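Local structure of putative dienelactone hydrolase (Klebsiella pneumoniae subsp. pneumoniae MGH 78578, 3F67) at residues R53-E58 against D229-M234; I128-A133 against G174-K179; Y68-D73 against L97-H102. The protein belongs to the dienelactone hydrolase family of alpha/beta-hydrolases and probably cleaves ester-type bonds, its natural substrate not being established. One frame throughout, in Å; residues are numbered along the deposited sequence.

Contact 1: residues R53-E58 against D229-M234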
loop_
_atom_site.group_PDB
_atom_site.type_symbol
_atom_site.label_atom_id
_atom_site.label_comp_id
_atom_site.label_asym_id
_atom_site.label_seq_id
_atom_site.Cartn_x
_atom_site.Cartn_y
_atom_site.Cartn_z
ATOM N N ARG A 53 -12.187 -0.014 -6.439
ATOM C CA ARG A 53 -13.081 -0.099 -7.601
ATOM C C ARG A 53 -12.362 0.320 -8.907
ATOM O O ARG A 53 -12.569 -0.322 -9.955
ATOM C CB ARG A 53 -14.323 0.766 -7.388
ATOM C CG ARG A 53 -15.216 0.189 -6.307
ATOM C CD ARG A 53 -16.532 0.936 -6.233
ATOM N NE ARG A 53 -16.444 2.361 -5.866
ATOM C CZ ARG A 53 -16.539 2.853 -4.642
ATOM N NH1 ARG A 53 -16.651 2.044 -3.586
ATOM N NH2 ARG A 53 -16.508 4.200 -4.481
ATOM N N ARG A 54 -11.510 1.357 -8.831
ATOM C CA ARG A 54 -10.742 1.803 -10.005
ATOM C C ARG A 54 -9.780 0.718 -10.478
ATOM O O ARG A 54 -9.627 0.490 -11.700
ATOM C CB ARG A 54 -10.027 3.133 -9.708
ATOM C CG ARG A 54 -11.038 4.287 -9.600
ATOM C CD ARG A 54 -10.360 5.586 -9.252
ATOM N NE ARG A 54 -9.237 5.881 -10.148
ATOM C CZ ARG A 54 -8.250 6.711 -9.850
ATOM N NH1 ARG A 54 -8.285 7.392 -8.712
ATOM N NH2 ARG A 54 -7.260 6.927 -10.744
ATOM N N LEU A 55 -9.172 0.016 -9.528
ATOM C CA LEU A 55 -8.288 -1.125 -9.890
ATOM C C LEU A 55 -9.073 -2.279 -10.507
ATOM O O LEU A 55 -8.596 -2.937 -11.459
ATOM C CB LEU A 55 -7.518 -1.616 -8.647
ATOM C CG LEU A 55 -6.354 -0.681 -8.229
ATOM C CD1 LEU A 55 -5.862 -0.999 -6.797
ATOM C CD2 LEU A 55 -5.190 -0.790 -9.231
ATOM N N ALA A 56 -10.269 -2.543 -9.983
ATOM C CA ALA A 56 -11.123 -3.612 -10.537
ATOM C C ALA A 56 -11.534 -3.296 -11.991
ATOM O O ALA A 56 -11.608 -4.193 -12.807
ATOM C CB ALA A 56 -12.356 -3.822 -9.667
ATOM N N GLN A 57 -11.714 -2.018 -12.316
ATOM C CA GLN A 57 -12.038 -1.609 -13.691
ATOM C C GLN A 57 -10.880 -1.909 -14.631
ATOM O O GLN A 57 -11.070 -1.981 -15.834
ATOM C CB GLN A 57 -12.366 -0.128 -13.745
ATOM C CG GLN A 57 -13.607 0.210 -13.005
ATOM C CD GLN A 57 -13.888 1.710 -13.015
ATOM O OE1 GLN A 57 -13.021 2.515 -12.696
ATOM N NE2 GLN A 57 -15.104 2.076 -13.357
ATOM N N GLU A 58 -9.680 -2.067 -14.078
ATOM C CA GLU A 58 -8.498 -2.436 -14.892
ATOM C C GLU A 58 -8.252 -3.918 -14.995
ATOM O O GLU A 58 -7.295 -4.345 -15.687
ATOM C CB GLU A 58 -7.223 -1.766 -14.338
ATOM C CG GLU A 58 -7.325 -0.235 -14.234
ATOM C CD GLU A 58 -7.329 0.476 -15.586
ATOM O OE1 GLU A 58 -7.067 -0.166 -16.626
ATOM O OE2 GLU A 58 -7.598 1.693 -15.605
ATOM N N ASP A 229 -0.615 10.761 -13.777
ATOM C CA ASP A 229 0.632 10.151 -14.252
ATOM C C ASP A 229 1.039 8.974 -13.364
ATOM O O ASP A 229 1.432 7.910 -13.858
ATOM C CB ASP A 229 1.756 11.195 -14.326
ATOM C CG ASP A 229 3.024 10.627 -14.938
ATOM O OD1 ASP A 229 3.088 10.603 -16.178
ATOM O OD2 ASP A 229 3.931 10.165 -14.208
ATOM N N GLY A 230 0.970 9.167 -12.046
ATOM C CA GLY A 230 1.341 8.081 -11.096
ATOM C C GLY A 230 0.468 6.856 -11.266
ATOM O O GLY A 230 0.958 5.700 -11.267
ATOM N N TRP A 231 -0.828 7.089 -11.468
ATOM C CA TRP A 231 -1.754 5.968 -11.654
ATOM C C TRP A 231 -1.362 5.176 -12.925
ATOM O O TRP A 231 -1.347 3.941 -12.915
ATOM C CB TRP A 231 -3.184 6.486 -11.799
ATOM C CG TRP A 231 -4.237 5.401 -11.633
ATOM C CD1 TRP A 231 -5.003 4.844 -12.611
ATOM C CD2 TRP A 231 -4.667 4.810 -10.387
ATOM N NE1 TRP A 231 -5.854 3.883 -12.052
ATOM C CE2 TRP A 231 -5.676 3.859 -10.701
ATOM C CE3 TRP A 231 -4.277 4.982 -9.047
ATOM C CZ2 TRP A 231 -6.322 3.085 -9.721
ATOM C CZ3 TRP A 231 -4.897 4.200 -8.063
ATOM C CH2 TRP A 231 -5.925 3.266 -8.414
ATOM N N GLN A 232 -0.976 5.894 -13.992
ATOM C CA GLN A 232 -0.592 5.188 -15.222
ATOM C C GLN A 232 0.742 4.469 -15.022
ATOM O O GLN A 232 0.897 3.338 -15.519
ATOM C CB GLN A 232 -0.516 6.158 -16.408
ATOM C CG GLN A 232 -1.926 6.718 -16.823
ATOM C CD GLN A 232 -2.974 5.587 -17.042
ATOM O OE1 GLN A 232 -4.090 5.588 -16.449
ATOM N NE2 GLN A 232 -2.588 4.577 -17.845
ATOM N N ARG A 233 1.647 5.068 -14.255
ATOM C CA ARG A 233 2.966 4.391 -13.977
ATOM C C ARG A 233 2.740 3.149 -13.137
ATOM O O ARG A 233 3.402 2.144 -13.336
ATOM C CB ARG A 233 3.959 5.320 -13.251
ATOM C CG ARG A 233 4.572 6.416 -14.178
ATOM C CD ARG A 233 5.567 7.280 -13.414
ATOM N NE ARG A 233 6.084 8.294 -14.350
ATOM C CZ ARG A 233 7.155 8.145 -15.123
ATOM N NH1 ARG A 233 7.894 7.040 -15.047
ATOM N NH2 ARG A 233 7.531 9.164 -15.923
HETATM N N MSE A 234 1.790 3.207 -12.203
HETATM C CA MSE A 234 1.467 2.018 -11.394
HETATM C C MSE A 234 0.934 0.873 -12.272
HETATM O O MSE A 234 1.391 -0.277 -12.190
HETATM C CB MSE A 234 0.428 2.370 -10.330
HETATM C CG MSE A 234 -0.023 1.171 -9.474
HETATM SE SE MSE A 234 -1.634 1.665 -8.474
HETATM C CE MSE A 234 -2.813 1.836 -9.994
HETATM O O HOH W 1 -8.282 2.631 -13.137
HETATM O O HOH W 2 -6.527 3.921 -16.584
#

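Contact 2: residues I128-A133 against G174-K179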
loop_
_atom_site.group_PDB
_atom_site.type_symbol
_atom_site.label_atom_id
_atom_site.label_comp_id
_atom_site.label_asym_id
_atom_site.label_seq_id
_atom_site.Cartn_x
_atom_site.Cartn_y
_atom_site.Cartn_z
ATOM N N ILE A 128 4.473 0.628 4.480
ATOM C CA ILE A 128 4.148 -0.805 4.641
ATOM C C ILE A 128 4.407 -1.565 3.334
ATOM O O ILE A 128 4.918 -2.691 3.360
ATOM C CB ILE A 128 2.671 -0.949 5.121
ATOM C CG1 ILE A 128 2.493 -0.386 6.552
ATOM C CG2 ILE A 128 2.191 -2.417 5.014
ATOM C CD1 ILE A 128 3.350 -1.077 7.619
ATOM N N THR A 129 4.079 -0.930 2.219
ATOM C CA THR A 129 4.329 -1.505 0.904
ATOM C C THR A 129 5.808 -1.902 0.728
ATOM O O THR A 129 6.094 -3.011 0.299
ATOM C CB THR A 129 3.811 -0.565 -0.222
ATOM O OG1 THR A 129 2.380 -0.557 -0.156
ATOM C CG2 THR A 129 4.148 -1.147 -1.626
ATOM N N TRP A 130 6.739 -0.986 1.034
ATOM C CA TRP A 130 8.155 -1.343 0.968
ATOM C C TRP A 130 8.475 -2.524 1.868
ATOM O O TRP A 130 9.187 -3.455 1.467
ATOM C CB TRP A 130 9.017 -0.150 1.428
ATOM C CG TRP A 130 9.124 0.995 0.445
ATOM C CD1 TRP A 130 8.499 2.230 0.523
ATOM C CD2 TRP A 130 9.963 1.042 -0.724
ATOM N NE1 TRP A 130 8.907 3.036 -0.540
ATOM C CE2 TRP A 130 9.792 2.322 -1.315
ATOM C CE3 TRP A 130 10.831 0.103 -1.343
ATOM C CZ2 TRP A 130 10.458 2.706 -2.486
ATOM C CZ3 TRP A 130 11.510 0.483 -2.519
ATOM C CH2 TRP A 130 11.320 1.783 -3.078
ATOM N N LEU A 131 8.010 -2.451 3.113
ATOM C CA LEU A 131 8.288 -3.541 4.056
ATOM C C LEU A 131 7.781 -4.890 3.533
ATOM O O LEU A 131 8.457 -5.934 3.701
ATOM C CB LEU A 131 7.693 -3.264 5.439
ATOM C CG LEU A 131 8.181 -1.993 6.170
ATOM C CD1 LEU A 131 7.603 -1.927 7.613
ATOM C CD2 LEU A 131 9.656 -1.815 6.158
ATOM N N TYR A 132 6.548 -4.896 2.994
ATOM C CA TYR A 132 5.947 -6.148 2.526
ATOM C C TYR A 132 6.734 -6.742 1.352
ATOM O O TYR A 132 6.873 -7.991 1.236
ATOM C CB TYR A 132 4.463 -5.931 2.111
ATOM C CG TYR A 132 3.733 -7.251 2.048
ATOM C CD1 TYR A 132 3.550 -8.018 3.198
ATOM C CD2 TYR A 132 3.288 -7.744 0.827
ATOM C CE1 TYR A 132 2.933 -9.251 3.145
ATOM C CE2 TYR A 132 2.639 -8.999 0.749
ATOM C CZ TYR A 132 2.465 -9.725 1.915
ATOM O OH TYR A 132 1.849 -10.954 1.876
ATOM N N ALA A 133 7.292 -5.866 0.505
ATOM C CA ALA A 133 8.123 -6.331 -0.593
ATOM C C ALA A 133 9.409 -7.042 -0.123
ATOM O O ALA A 133 9.938 -7.872 -0.856
ATOM C CB ALA A 133 8.468 -5.160 -1.591
ATOM N N GLY A 174 8.397 3.605 -6.486
ATOM C CA GLY A 174 7.908 4.591 -5.504
ATOM C C GLY A 174 7.421 5.835 -6.234
ATOM O O GLY A 174 8.037 6.280 -7.200
ATOM N N LEU A 175 6.308 6.400 -5.783
ATOM C CA LEU A 175 5.769 7.635 -6.401
ATOM C C LEU A 175 5.759 8.699 -5.301
ATOM O O LEU A 175 4.993 8.594 -4.338
ATOM C CB LEU A 175 4.333 7.341 -6.923
ATOM C CG LEU A 175 4.310 6.247 -8.017
ATOM C CD1 LEU A 175 2.845 5.822 -8.315
ATOM C CD2 LEU A 175 5.022 6.742 -9.351
ATOM N N TYR A 176 6.632 9.713 -5.435
ATOM C CA TYR A 176 6.928 10.636 -4.329
ATOM C C TYR A 176 6.730 12.083 -4.798
ATOM O O TYR A 176 6.864 12.374 -6.002
ATOM C CB TYR A 176 8.366 10.374 -3.817
ATOM C CG TYR A 176 8.363 9.172 -2.875
ATOM C CD1 TYR A 176 8.100 7.870 -3.367
ATOM C CD2 TYR A 176 8.593 9.334 -1.500
ATOM C CE1 TYR A 176 8.031 6.789 -2.530
ATOM C CE2 TYR A 176 8.543 8.228 -0.618
ATOM C CZ TYR A 176 8.273 6.962 -1.148
ATOM O OH TYR A 176 8.163 5.869 -0.307
ATOM N N GLY A 177 6.387 12.968 -3.860
ATOM C CA GLY A 177 6.200 14.394 -4.191
ATOM C C GLY A 177 7.384 15.262 -3.726
ATOM O O GLY A 177 7.794 15.197 -2.561
ATOM N N ALA A 178 7.916 16.063 -4.630
ATOM C CA ALA A 178 9.034 16.971 -4.299
ATOM C C ALA A 178 8.677 17.977 -3.210
ATOM O O ALA A 178 9.555 18.376 -2.434
ATOM C CB ALA A 178 9.534 17.695 -5.553
ATOM N N LYS A 179 7.411 18.400 -3.142
ATOM C CA LYS A 179 6.981 19.398 -2.152
ATOM C C LYS A 179 6.580 18.791 -0.816
ATOM O O LYS A 179 6.106 19.503 0.064
ATOM C CB LYS A 179 5.819 20.242 -2.686
ATOM C CG LYS A 179 6.037 20.747 -4.087
ATOM C CD LYS A 179 6.277 22.194 -4.133
ATOM C CE LYS A 179 6.302 22.668 -5.570
ATOM N NZ LYS A 179 5.971 24.120 -5.589
#

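Contact 3: residues Y68-D73 against L97-H102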
loop_
_atom_site.group_PDB
_atom_site.type_symbol
_atom_site.label_atom_id
_atom_site.label_comp_id
_atom_site.label_asym_id
_atom_site.label_seq_id
_atom_site.Cartn_x
_atom_site.Cartn_y
_atom_site.Cartn_z
ATOM N N TYR A 68 -6.172 -1.815 11.148
ATOM C CA TYR A 68 -6.102 -1.336 12.545
ATOM C C TYR A 68 -7.141 -2.010 13.449
ATOM O O TYR A 68 -7.223 -1.661 14.626
ATOM C CB TYR A 68 -6.308 0.196 12.621
ATOM C CG TYR A 68 -5.244 1.057 11.912
ATOM C CD1 TYR A 68 -4.054 0.488 11.415
ATOM C CD2 TYR A 68 -5.440 2.437 11.786
ATOM C CE1 TYR A 68 -3.064 1.307 10.781
ATOM C CE2 TYR A 68 -4.485 3.268 11.160
ATOM C CZ TYR A 68 -3.311 2.698 10.671
ATOM O OH TYR A 68 -2.397 3.507 10.044
ATOM N N PHE A 69 -7.918 -2.974 12.925
ATOM C CA PHE A 69 -9.178 -3.405 13.612
ATOM C C PHE A 69 -9.025 -3.859 15.073
ATOM O O PHE A 69 -9.934 -3.662 15.888
ATOM C CB PHE A 69 -9.975 -4.450 12.772
ATOM C CG PHE A 69 -9.410 -5.852 12.834
ATOM C CD1 PHE A 69 -10.064 -6.846 13.564
ATOM C CD2 PHE A 69 -8.210 -6.175 12.193
ATOM C CE1 PHE A 69 -9.520 -8.169 13.631
ATOM C CE2 PHE A 69 -7.671 -7.452 12.244
ATOM C CZ PHE A 69 -8.322 -8.461 12.968
ATOM N N ARG A 70 -7.880 -4.438 15.412
ATOM C CA ARG A 70 -7.666 -4.958 16.772
ATOM C C ARG A 70 -7.362 -3.837 17.747
ATOM O O ARG A 70 -7.629 -3.973 18.941
ATOM C CB ARG A 70 -6.470 -5.901 16.815
ATOM C CG ARG A 70 -6.643 -7.171 15.958
ATOM C CD ARG A 70 -5.418 -8.066 16.133
ATOM N NE ARG A 70 -5.411 -9.180 15.160
ATOM C CZ ARG A 70 -4.943 -9.027 13.912
ATOM N NH1 ARG A 70 -4.533 -7.836 13.512
ATOM N NH2 ARG A 70 -4.907 -10.033 13.063
ATOM N N GLN A 71 -6.737 -2.773 17.249
ATOM C CA GLN A 71 -6.251 -1.669 18.090
ATOM C C GLN A 71 -7.300 -0.563 18.221
ATOM O O GLN A 71 -7.392 0.053 19.256
ATOM C CB GLN A 71 -4.929 -1.090 17.531
ATOM C CG GLN A 71 -3.639 -1.935 17.828
ATOM C CD GLN A 71 -3.519 -3.211 16.979
ATOM O OE1 GLN A 71 -3.863 -3.217 15.800
ATOM N NE2 GLN A 71 -3.066 -4.313 17.608
ATOM N N GLY A 72 -8.075 -0.295 17.175
ATOM C CA GLY A 72 -9.095 0.760 17.282
ATOM C C GLY A 72 -9.617 1.229 15.948
ATOM O O GLY A 72 -9.269 0.683 14.906
ATOM N N ASP A 73 -10.473 2.249 16.004
ATOM C CA ASP A 73 -11.171 2.735 14.827
ATOM C C ASP A 73 -10.704 4.164 14.536
ATOM O O ASP A 73 -10.939 5.068 15.355
ATOM C CB ASP A 73 -12.666 2.748 15.163
ATOM C CG ASP A 73 -13.520 3.328 14.040
ATOM O OD1 ASP A 73 -12.978 3.671 12.964
ATOM O OD2 ASP A 73 -14.752 3.472 14.281
ATOM N N LEU A 97 2.278 -7.084 8.558
ATOM C CA LEU A 97 2.801 -7.916 7.455
ATOM C C LEU A 97 2.136 -9.310 7.497
ATOM O O LEU A 97 1.804 -9.879 6.449
ATOM C CB LEU A 97 4.331 -8.026 7.546
ATOM C CG LEU A 97 5.031 -6.625 7.487
ATOM C CD1 LEU A 97 6.530 -6.864 7.559
ATOM C CD2 LEU A 97 4.695 -5.835 6.222
ATOM N N ALA A 98 1.911 -9.838 8.697
ATOM C CA ALA A 98 1.249 -11.133 8.829
ATOM C C ALA A 98 -0.219 -11.039 8.357
ATOM O O ALA A 98 -0.744 -11.964 7.712
ATOM C CB ALA A 98 1.319 -11.644 10.302
ATOM N N ASP A 99 -0.876 -9.925 8.650
ATOM C CA ASP A 99 -2.251 -9.735 8.163
ATOM C C ASP A 99 -2.265 -9.660 6.628
ATOM O O ASP A 99 -3.221 -10.143 6.003
ATOM C CB ASP A 99 -2.879 -8.444 8.750
ATOM C CG ASP A 99 -3.300 -8.619 10.208
ATOM O OD1 ASP A 99 -3.510 -9.785 10.656
ATOM O OD2 ASP A 99 -3.408 -7.601 10.915
ATOM N N LEU A 100 -1.284 -8.985 6.020
ATOM C CA LEU A 100 -1.269 -8.935 4.562
ATOM C C LEU A 100 -1.087 -10.343 3.982
ATOM O O LEU A 100 -1.700 -10.666 2.934
ATOM C CB LEU A 100 -0.187 -8.017 4.046
ATOM C CG LEU A 100 -0.389 -6.564 4.480
ATOM C CD1 LEU A 100 0.802 -5.691 4.063
ATOM C CD2 LEU A 100 -1.730 -5.976 3.909
ATOM N N ASP A 101 -0.244 -11.155 4.627
ATOM C CA ASP A 101 -0.123 -12.582 4.200
ATOM C C ASP A 101 -1.491 -13.272 4.253
ATOM O O ASP A 101 -1.804 -14.094 3.371
ATOM C CB ASP A 101 0.811 -13.389 5.102
ATOM C CG ASP A 101 2.278 -12.960 4.995
ATOM O OD1 ASP A 101 2.715 -12.372 3.958
ATOM O OD2 ASP A 101 2.994 -13.240 5.984
ATOM N N HIS A 102 -2.292 -12.968 5.289
ATOM C CA HIS A 102 -3.613 -13.624 5.367
ATOM C C HIS A 102 -4.572 -13.146 4.282
ATOM O O HIS A 102 -5.452 -13.895 3.820
ATOM C CB HIS A 102 -4.223 -13.491 6.775
ATOM C CG HIS A 102 -3.590 -14.424 7.756
ATOM N ND1 HIS A 102 -2.370 -14.169 8.338
ATOM C CD2 HIS A 102 -3.975 -15.643 8.214
ATOM C CE1 HIS A 102 -2.039 -15.170 9.138
ATOM N NE2 HIS A 102 -3.001 -16.073 9.092
#

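Contact 1: residues R53-E58 against D229-M234
Arg54 lays its guanidinium over the indole of Trp231, and this cation-pi contact is the centre of the interface between the helices at 53-57 and 229-234. CZ of Arg54 stands 4.0 Å from the centroid of the six-membered ring of Trp231, 14° off the ring normal, which places the charge over the face. The two groups are not parallel: guanidinium and indole planes are turned 33° apart, tilted so that NH2 of Arg54 comes down to 3.4 Å from CD2 of Trp231. A bend at chi3 in an otherwise extended arginine chain folds the guanidinium back over the ring, while CB of the same residue packs on CZ2.

The opposite face of the indole is taken by a neighbour on its own helix. CE of Met234, a selenomethionine, sits over the middle of that face, so the ring is clamped between a cation and a methyl group. CE of Met234 also meets CD2 of Leu55 at 3.6 Å, and CG of Leu55 reaches CH2 of Trp231 at 4.0 Å, approaching the ring obliquely.

At the pyrrole edge, in the ring plane, a water accepts from NE1 of Trp231 at 2.9 Å and donates to the backbone O of Arg54 and to OE2 of Glu58, bridging the helices where their side chains do not bond directly. A second water links that carboxylate oxygen to OE1 of Gln232.

The short axes pass 12.7 Å apart at a crossing angle of -51°, a separation that the large indole spans. Helices 46-57 and 224-238 thus pack side by side on one face of the central sheet of the alpha/beta-hydrolase fold: Leu55 rests on Val35 and Val37 of strand 32-38, whereas Trp231 and Met234 lean on strand 141-145 through Trp145, with Met234 also touching Val143.

Contact 2: residues I128-A133 against G174-K179
Trp130 and Tyr176 join a helix to a strand of the central sheet in this alpha/beta-hydrolase fold; helix 124-133 follows strand 116-122 through what looks like a nucleophile elbow. The first shell centres on one hydrogen bond: NE1 of Trp130 donates to OH of Tyr176 at 2.9 Å, with an N-H...O angle of 158°. The acceptor lies 11° from the indole plane, so the phenol oxygen comes in at the edge of the ring. Trp130 holds its CG beside the backbone N (chi1 -74°), and from there the indole extends toward the strand with its N-H leading. Beside the bond, CZ2 of Trp130 comes to 4.4 Å from CA of Gly174, which also lies at the edge of the Tyr176 ring.

The second shell fixes both partners. OH of Tyr176 is also hydrogen-bonded to O of Gly147, which gives the buried hydroxyl a polar partner on the loop beyond strand 141-145. Leu149 packs against both aromatic side chains, Ala144 touches Trp130, and Ile183 and Ile204 also touch Tyr176. Farther out, backbone bonds join Gly174 to strand 202-207 and Leu175 to Ala144, holding this strand between its neighbours. Within the helix, OG1 of Thr129 is hydrogen-bonded to the backbone O of Gly125, one turn earlier.

Contact 3: residues Y68-D73 against L97-H102
Arg70 and Asp99 form a bidentate, end-on salt bridge that ties the loop after strand 61-65 to helix 93-108 in the alpha/beta-hydrolase fold. NH1 of Arg70 donates to OD2 of Asp99 at 2.8 Å and 174°, and NH2 donates to OD1, also at 2.8 Å, at 165°. Both oxygens use their syn lone pairs, and the guanidinium and carboxylate planes are 9° apart, so the two flat groups meet edge to edge almost in one plane. With the arginine chain extended from CG to NE, the group approaches the aspartate head-on from the loop.

The tight part is completed by Phe69. CZ of Phe69 sits 3.5 Å above the guanidinium plane of Arg70, over its centre, while the edge of the phenyl ring, at CE2, comes only as near as 4.5 Å to OD2 of Asp99. Outside the pair, NE of Arg70 makes a salt bridge with Glu16 and OD1 of Asp99 is hydrogen-bonded to Ser13. The cation is thus shared between two acids, which would probably stabilise the ionised form of each.

The rest of the interface is loose. Only 88 Å² is buried between the segments, Arg70 and Phe69 remain partly exposed, and Gln71 turns instead to Gln95. His102 lies on the helix one turn beyond Asp99, its ND1 6.8 Å from NH2 of Arg70, too far for a direct bond. That imidazole serves its own helix: ND1 of His102 donates to O of Ala98 at 2.8 Å, from the face of the carbonyl plane opposite to that used by N of His102.

Overall arrangement
Contacts 1 and 3 lie on opposite sides of the chain's centre, their own centres about 24 Å apart and their nearest atoms about 13 Å apart. Contact 2 touches both. Towards contact 1, CD1 of Leu175 packs 3.5 Å from O of Gly230; towards contact 3, OH of Tyr132 probably hydrogen-bonds to OD1 of Asp101 at 2.7 Å, and Ile128 packs on Leu100. In sequence, contacts 3 and 2 follow one another within the span bracketed by contact 1. A probable Cys123-His212-Asp180 triad, its cysteine on the elbow before helix 124-133, lies near Tyr176 without touching it, and the side chain of Met234 of contact 1 lies near the presumed elbow, also without contact.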